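Local coordinates for chitin-binding type-4 domain-containing protein (Photorhabdus laumondii subsp. laumondii, PDB 6T5Z) that probably uses a bound copper ion to cleave chitin oxidatively, as a lytic polysaccharide monooxygenase of family AA10, at residues 96-101 with 151-156; 102-107 with 145-150. All blocks are in the same frame, centred on the assembly; numbering follows the deposited sequence.

Contact 1: 96-101 with 151-156; sequences EYFITK and LGVWTI
Glu96 and Val153 face each other as an antiparallel hydrogen-bonded pair, with Glu96 N giving to Val153 O at 2.9 Å and Val153 N to Glu96 O at 2.8 Å. Two residues along, Phe98 and Leu151 repeat the exchange: Phe98 N bonds to Leu151 O, the straightest of the four at 167°, and Leu151 N returns a bond to Phe98 O. The donors of this second pair lie tilted from the carbonyl planes, that of Leu151 by 33°. Between the two pairs, Tyr97 and Gly152 form a non-hydrogen-bonded pair, where Tyr97 CA makes a CA-H...O contact of 3.3 Å with Leu151 O.

Glu96, Phe98, Leu151 and Val153 place their side chains on one face of the sheet. The aliphatic part of Glu96 lies alongside Val153, CG to CB 3.8 Å, and the extended chain carries the carboxylate onward, with OE2 still close to Val153 CG1. The CB atoms of Phe98 and Leu151 pack against each other, while the Phe98 ring slants across to Val153 and meets its CG2 methyl with the edge at CE2. On the opposite face Tyr97 has CG beside its own backbone N (chi1 -60°), which brings the CD2 side of the ring to Gly152, with CD2 3.6 Å from Gly152 CA, against bare backbone.

The contact joins strands 92-99 and 148-156 in the buried interior of the immunoglobulin-like (fibronectin III-like) beta-sandwich characteristic of AA10 enzymes. Strand 161-172 supplies Val166 against Leu151 and Ala162 and Tyr164 against Val153. The Tyr97 ring stacks with Phe82 of strand 79-86, and its hydroxyl is hydrogen-bonded to Trp84 and Asn136, tying this sheet to the three-stranded one, while strand 121-126 flanks strand 92-99 through Phe122 and Cys121.

Contact 2: 102-107 with 145-150; sequences LGWDPN and QGYHVI
Trp104 reaches Tyr147 because its CG sits between the backbone N and the carbonyl carbon (chi1 77°), turning the indole toward the strand. Tyr147 has CG anti to its backbone N (chi1 175°), which turns one face of the phenol ring to the edge of the indole's six-membered ring. Trp104 NE1 donates to Tyr147 O at 2.9 Å, and the acceptor lies almost in the indole plane.

That edge and face make a T-shaped pair, planes at 65°, with Trp104 CZ2 over the centre of the phenol. CH2 also meets the Val149 CG2 methyl at 3.7 Å. Pro106 CB adds a further apolar touch at Tyr147 CD2. The five-membered ring lies oblique to the His148 imidazole, the side chains running in opposite directions, and Leu102 CD2 reaches the same imidazole, 4.1 Å from NE2.

Thr100 is hydrogen-bonded to His148 ND1, and Asp168 to the Tyr147 hydroxyl. The indole joins the loop after strand 92-99 to the corner at Tyr147, where the chain turns into strand 148-156: its one N-H bond sets its position in its own plane, while apolar contacts with the Tyr147 face and the Val149 methyl hold its carbon edge.

How the contacts relate
Contacts 1 and 2 follow one another along the same pair of chain segments: strand 148-156 serves both, and its partner runs from strand 92-99 in contact 1 straight into the loop of contact 2. Their centres lie about 15 Å apart, and Thr100 joins them, with OG1 2.9 Å from His148 ND1 and its N 3.0 Å from Val149 O, both probable hydrogen bonds. Phe98 O also packs on Ile150 CG2. Contact 1 is buried, its centre about 6 Å from the centre of the molecule, contact 2 only partly so. Neither belongs to the copper site of His1 and His90; in contact 1 the Val153 side chain is about 13 Å from a bound copper ion.

Contact 1: 96-101 with 151-156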
loop_
_atom_site.group_PDB
_atom_site.type_symbol
_atom_site.label_atom_id
_atom_site.label_comp_id
_atom_site.label_asym_id
_atom_site.label_seq_id
_atom_site.Cartn_x
_atom_site.Cartn_y
_atom_site.Cartn_z
ATOM N N GLU A 96 7.864 3.116 -3.972
ATOM C CA GLU A 96 7.368 2.594 -5.236
ATOM C C GLU A 96 5.941 2.098 -5.067
ATOM O O GLU A 96 5.483 1.821 -3.951
ATOM C CB GLU A 96 8.265 1.475 -5.775
ATOM C CG GLU A 96 8.244 0.231 -4.937
ATOM C CD GLU A 96 9.060 -0.913 -5.549
ATOM O OE1 GLU A 96 9.679 -0.727 -6.616
ATOM O OE2 GLU A 96 9.073 -1.996 -4.938
ATOM N N TYR A 97 5.237 1.997 -6.197
ATOM C CA TYR A 97 3.797 1.748 -6.196
ATOM C C TYR A 97 3.445 0.754 -7.290
ATOM O O TYR A 97 3.879 0.911 -8.437
ATOM C CB TYR A 97 3.022 3.069 -6.373
ATOM C CG TYR A 97 3.342 4.009 -5.241
ATOM C CD1 TYR A 97 4.424 4.881 -5.315
ATOM C CD2 TYR A 97 2.579 3.994 -4.074
ATOM C CE1 TYR A 97 4.749 5.719 -4.246
ATOM C CE2 TYR A 97 2.887 4.819 -3.019
ATOM C CZ TYR A 97 3.971 5.670 -3.100
ATOM O OH TYR A 97 4.255 6.496 -2.036
ATOM N N PHE A 98 2.687 -0.276 -6.913
ATOM C CA PHE A 98 2.128 -1.276 -7.805
ATOM C C PHE A 98 0.612 -1.108 -7.844
ATOM O O PHE A 98 0.008 -0.598 -6.901
ATOM C CB PHE A 98 2.471 -2.690 -7.319
ATOM C CG PHE A 98 3.945 -2.995 -7.291
ATOM C CD1 PHE A 98 4.528 -3.708 -8.327
ATOM C CD2 PHE A 98 4.746 -2.603 -6.210
ATOM C CE1 PHE A 98 5.891 -4.015 -8.313
ATOM C CE2 PHE A 98 6.104 -2.903 -6.190
ATOM C CZ PHE A 98 6.676 -3.616 -7.244
ATOM N N ILE A 99 -0.021 -1.566 -8.918
ATOM C CA ILE A 99 -1.477 -1.561 -8.954
ATOM C C ILE A 99 -1.971 -2.907 -9.462
ATOM O O ILE A 99 -1.269 -3.617 -10.187
ATOM C CB ILE A 99 -2.032 -0.384 -9.791
ATOM C CG1 ILE A 99 -3.534 -0.190 -9.529
ATOM C CG2 ILE A 99 -1.729 -0.566 -11.284
ATOM C CD1 ILE A 99 -4.053 1.129 -10.048
ATOM N N THR A 100 -3.180 -3.275 -9.030
ATOM C CA THR A 100 -3.797 -4.502 -9.509
ATOM C C THR A 100 -3.938 -4.463 -11.027
ATOM O O THR A 100 -4.076 -3.395 -11.634
ATOM C CB THR A 100 -5.177 -4.699 -8.863
ATOM O OG1 THR A 100 -5.861 -3.436 -8.770
ATOM C CG2 THR A 100 -5.025 -5.285 -7.466
ATOM N N LYS A 101 -3.881 -5.644 -11.639
ATOM C CA LYS A 101 -4.051 -5.768 -13.079
ATOM C C LYS A 101 -5.463 -5.385 -13.496
ATOM O O LYS A 101 -6.424 -5.533 -12.733
ATOM C CB LYS A 101 -3.793 -7.204 -13.534
ATOM C CG LYS A 101 -2.350 -7.637 -13.559
ATOM C CD LYS A 101 -2.249 -9.125 -13.900
ATOM C CE LYS A 101 -0.799 -9.565 -14.020
ATOM N NZ LYS A 101 -0.637 -11.041 -13.917
ATOM N N LEU A 151 -0.484 -0.949 -4.118
ATOM C CA LEU A 151 0.477 -1.363 -3.101
ATOM C C LEU A 151 1.617 -0.354 -3.047
ATOM O O LEU A 151 2.412 -0.244 -3.988
ATOM C CB LEU A 151 1.020 -2.767 -3.372
ATOM C CG LEU A 151 2.126 -3.230 -2.416
ATOM C CD1 LEU A 151 1.599 -3.378 -0.976
ATOM C CD2 LEU A 151 2.770 -4.534 -2.867
ATOM N N GLY A 152 1.702 0.380 -1.936
ATOM C CA GLY A 152 2.827 1.261 -1.701
ATOM C C GLY A 152 3.910 0.509 -0.960
ATOM O O GLY A 152 3.627 -0.231 -0.015
ATOM N N VAL A 153 5.157 0.680 -1.408
ATOM C CA VAL A 153 6.303 0.014 -0.791
ATOM C C VAL A 153 7.371 1.048 -0.475
ATOM O O VAL A 153 7.843 1.766 -1.368
ATOM C CB VAL A 153 6.877 -1.098 -1.678
ATOM C CG1 VAL A 153 8.011 -1.834 -0.941
ATOM C CG2 VAL A 153 5.765 -2.068 -2.095
ATOM N N TRP A 154 7.753 1.113 0.794
ATOM C CA TRP A 154 8.825 1.963 1.281
ATOM C C TRP A 154 9.979 1.046 1.647
ATOM O O TRP A 154 9.899 0.317 2.639
ATOM C CB TRP A 154 8.348 2.780 2.480
ATOM C CG TRP A 154 9.430 3.523 3.176
ATOM C CD1 TRP A 154 10.587 4.002 2.623
ATOM C CD2 TRP A 154 9.472 3.886 4.565
ATOM N NE1 TRP A 154 11.338 4.634 3.577
ATOM C CE2 TRP A 154 10.675 4.591 4.775
ATOM C CE3 TRP A 154 8.606 3.697 5.647
ATOM C CZ2 TRP A 154 11.048 5.086 6.031
ATOM C CZ3 TRP A 154 8.970 4.198 6.889
ATOM C CH2 TRP A 154 10.173 4.882 7.073
ATOM N N THR A 155 11.040 1.070 0.840
ATOM C CA THR A 155 12.154 0.140 0.978
ATOM C C THR A 155 13.265 0.808 1.787
ATOM O O THR A 155 13.725 1.904 1.438
ATOM C CB THR A 155 12.635 -0.306 -0.411
ATOM O OG1 THR A 155 11.571 -1.010 -1.078
ATOM C CG2 THR A 155 13.873 -1.214 -0.327
ATOM N N ILE A 156 13.680 0.150 2.878
ATOM C CA ILE A 156 14.678 0.684 3.801
ATOM C C ILE A 156 16.063 0.262 3.333
ATOM O O ILE A 156 16.300 -0.923 3.086
ATOM C CB ILE A 156 14.422 0.188 5.234
ATOM C CG1 ILE A 156 12.973 0.439 5.671
ATOM C CG2 ILE A 156 15.404 0.852 6.205
ATOM C CD1 ILE A 156 12.551 1.888 5.588
#

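Contact 2: 102-107 with 145-150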
loop_
_atom_site.group_PDB
_atom_site.type_symbol
_atom_site.label_atom_id
_atom_site.label_comp_id
_atom_site.label_asym_id
_atom_site.label_seq_id
_atom_site.Cartn_x
_atom_site.Cartn_y
_atom_site.Cartn_z
ATOM N N LEU A 102 -5.586 -4.899 -14.729
ATOM C CA LEU A 102 -6.891 -4.829 -15.362
ATOM C C LEU A 102 -7.443 -6.240 -15.473
ATOM O O LEU A 102 -6.766 -7.145 -15.974
ATOM C CB LEU A 102 -6.788 -4.172 -16.738
ATOM C CG LEU A 102 -6.314 -2.718 -16.756
ATOM C CD1 LEU A 102 -6.184 -2.233 -18.198
ATOM C CD2 LEU A 102 -7.239 -1.818 -15.962
ATOM N N GLY A 103 -8.648 -6.441 -14.963
ATOM C CA GLY A 103 -9.215 -7.768 -14.940
ATOM C C GLY A 103 -8.851 -8.615 -13.743
ATOM O O GLY A 103 -9.160 -9.813 -13.745
ATOM N N TRP A 104 -8.229 -8.042 -12.711
ATOM C CA TRP A 104 -8.040 -8.793 -11.476
ATOM C C TRP A 104 -9.397 -9.145 -10.862
ATOM O O TRP A 104 -10.442 -8.634 -11.259
ATOM C CB TRP A 104 -7.184 -8.000 -10.483
ATOM C CG TRP A 104 -7.901 -6.871 -9.763
ATOM C CD1 TRP A 104 -8.425 -5.734 -10.319
ATOM C CD2 TRP A 104 -8.165 -6.784 -8.355
ATOM N NE1 TRP A 104 -8.987 -4.946 -9.341
ATOM C CE2 TRP A 104 -8.835 -5.567 -8.128
ATOM C CE3 TRP A 104 -7.885 -7.616 -7.264
ATOM C CZ2 TRP A 104 -9.239 -5.167 -6.855
ATOM C CZ3 TRP A 104 -8.278 -7.219 -6.004
ATOM C CH2 TRP A 104 -8.950 -6.006 -5.809
ATOM N N ASP A 105 -9.366 -10.039 -9.874
ATOM C CA ASP A 105 -10.587 -10.543 -9.254
ATOM C C ASP A 105 -10.707 -9.978 -7.847
ATOM O O ASP A 105 -9.995 -10.422 -6.934
ATOM C CB ASP A 105 -10.581 -12.073 -9.225
ATOM C CG ASP A 105 -11.918 -12.659 -8.810
ATOM O OD1 ASP A 105 -12.706 -11.958 -8.145
ATOM O OD2 ASP A 105 -12.181 -13.832 -9.146
ATOM N N PRO A 106 -11.604 -9.016 -7.616
ATOM C CA PRO A 106 -11.697 -8.371 -6.297
ATOM C C PRO A 106 -12.241 -9.269 -5.204
ATOM O O PRO A 106 -12.304 -8.843 -4.047
ATOM C CB PRO A 106 -12.646 -7.194 -6.562
ATOM C CG PRO A 106 -13.459 -7.637 -7.733
ATOM C CD PRO A 106 -12.534 -8.429 -8.595
ATOM N N ASN A 107 -12.651 -10.490 -5.532
ATOM C CA ASN A 107 -13.180 -11.437 -4.564
ATOM C C ASN A 107 -12.239 -12.612 -4.330
ATOM O O ASN A 107 -12.661 -13.643 -3.799
ATOM C CB ASN A 107 -14.551 -11.924 -5.032
ATOM C CG ASN A 107 -15.594 -10.823 -4.998
ATOM O OD1 ASN A 107 -15.846 -10.233 -3.945
ATOM N ND2 ASN A 107 -16.201 -10.531 -6.153
ATOM N N GLN A 145 -9.964 2.023 -14.465
ATOM C CA GLN A 145 -11.197 2.482 -13.855
ATOM C C GLN A 145 -11.682 1.373 -12.938
ATOM O O GLN A 145 -11.244 0.224 -13.039
ATOM C CB GLN A 145 -12.249 2.840 -14.904
ATOM C CG GLN A 145 -12.534 1.722 -15.889
ATOM C CD GLN A 145 -13.295 2.202 -17.106
ATOM O OE1 GLN A 145 -12.789 3.013 -17.890
ATOM N NE2 GLN A 145 -14.519 1.711 -17.271
ATOM N N GLY A 146 -12.571 1.738 -12.036
ATOM C CA GLY A 146 -13.213 0.765 -11.176
ATOM C C GLY A 146 -12.417 0.534 -9.909
ATOM O O GLY A 146 -11.535 1.318 -9.537
ATOM N N TYR A 147 -12.737 -0.572 -9.239
ATOM C CA TYR A 147 -12.099 -0.911 -7.975
ATOM C C TYR A 147 -10.727 -1.521 -8.240
ATOM O O TYR A 147 -10.619 -2.540 -8.926
ATOM C CB TYR A 147 -12.976 -1.875 -7.173
ATOM C CG TYR A 147 -12.361 -2.401 -5.873
ATOM C CD1 TYR A 147 -11.464 -1.643 -5.122
ATOM C CD2 TYR A 147 -12.688 -3.674 -5.409
ATOM C CE1 TYR A 147 -10.909 -2.152 -3.936
ATOM C CE2 TYR A 147 -12.150 -4.182 -4.243
ATOM C CZ TYR A 147 -11.265 -3.416 -3.511
ATOM O OH TYR A 147 -10.753 -3.947 -2.348
ATOM N N HIS A 148 -9.692 -0.900 -7.675
ATOM C CA HIS A 148 -8.319 -1.373 -7.782
ATOM C C HIS A 148 -7.609 -1.166 -6.457
ATOM O O HIS A 148 -7.955 -0.264 -5.688
ATOM C CB HIS A 148 -7.564 -0.635 -8.891
ATOM C CG HIS A 148 -7.982 -1.060 -10.253
ATOM N ND1 HIS A 148 -7.576 -2.256 -10.799
ATOM C CD2 HIS A 148 -8.806 -0.484 -11.160
ATOM C CE1 HIS A 148 -8.113 -2.389 -11.999
ATOM N NE2 HIS A 148 -8.864 -1.328 -12.242
ATOM N N VAL A 149 -6.599 -1.998 -6.207
ATOM C CA VAL A 149 -5.777 -1.904 -5.009
ATOM C C VAL A 149 -4.391 -1.454 -5.432
ATOM O O VAL A 149 -3.815 -2.005 -6.376
ATOM C CB VAL A 149 -5.715 -3.236 -4.248
ATOM C CG1 VAL A 149 -4.707 -3.150 -3.104
ATOM C CG2 VAL A 149 -7.102 -3.608 -3.734
ATOM N N ILE A 150 -3.868 -0.449 -4.740
ATOM C CA ILE A 150 -2.527 0.062 -4.973
ATOM C C ILE A 150 -1.665 -0.406 -3.810
ATOM O O ILE A 150 -2.082 -0.310 -2.651
ATOM C CB ILE A 150 -2.538 1.599 -5.097
ATOM C CG1 ILE A 150 -3.261 2.003 -6.386
ATOM C CG2 ILE A 150 -1.104 2.166 -5.008
ATOM C CD1 ILE A 150 -3.571 3.479 -6.559
#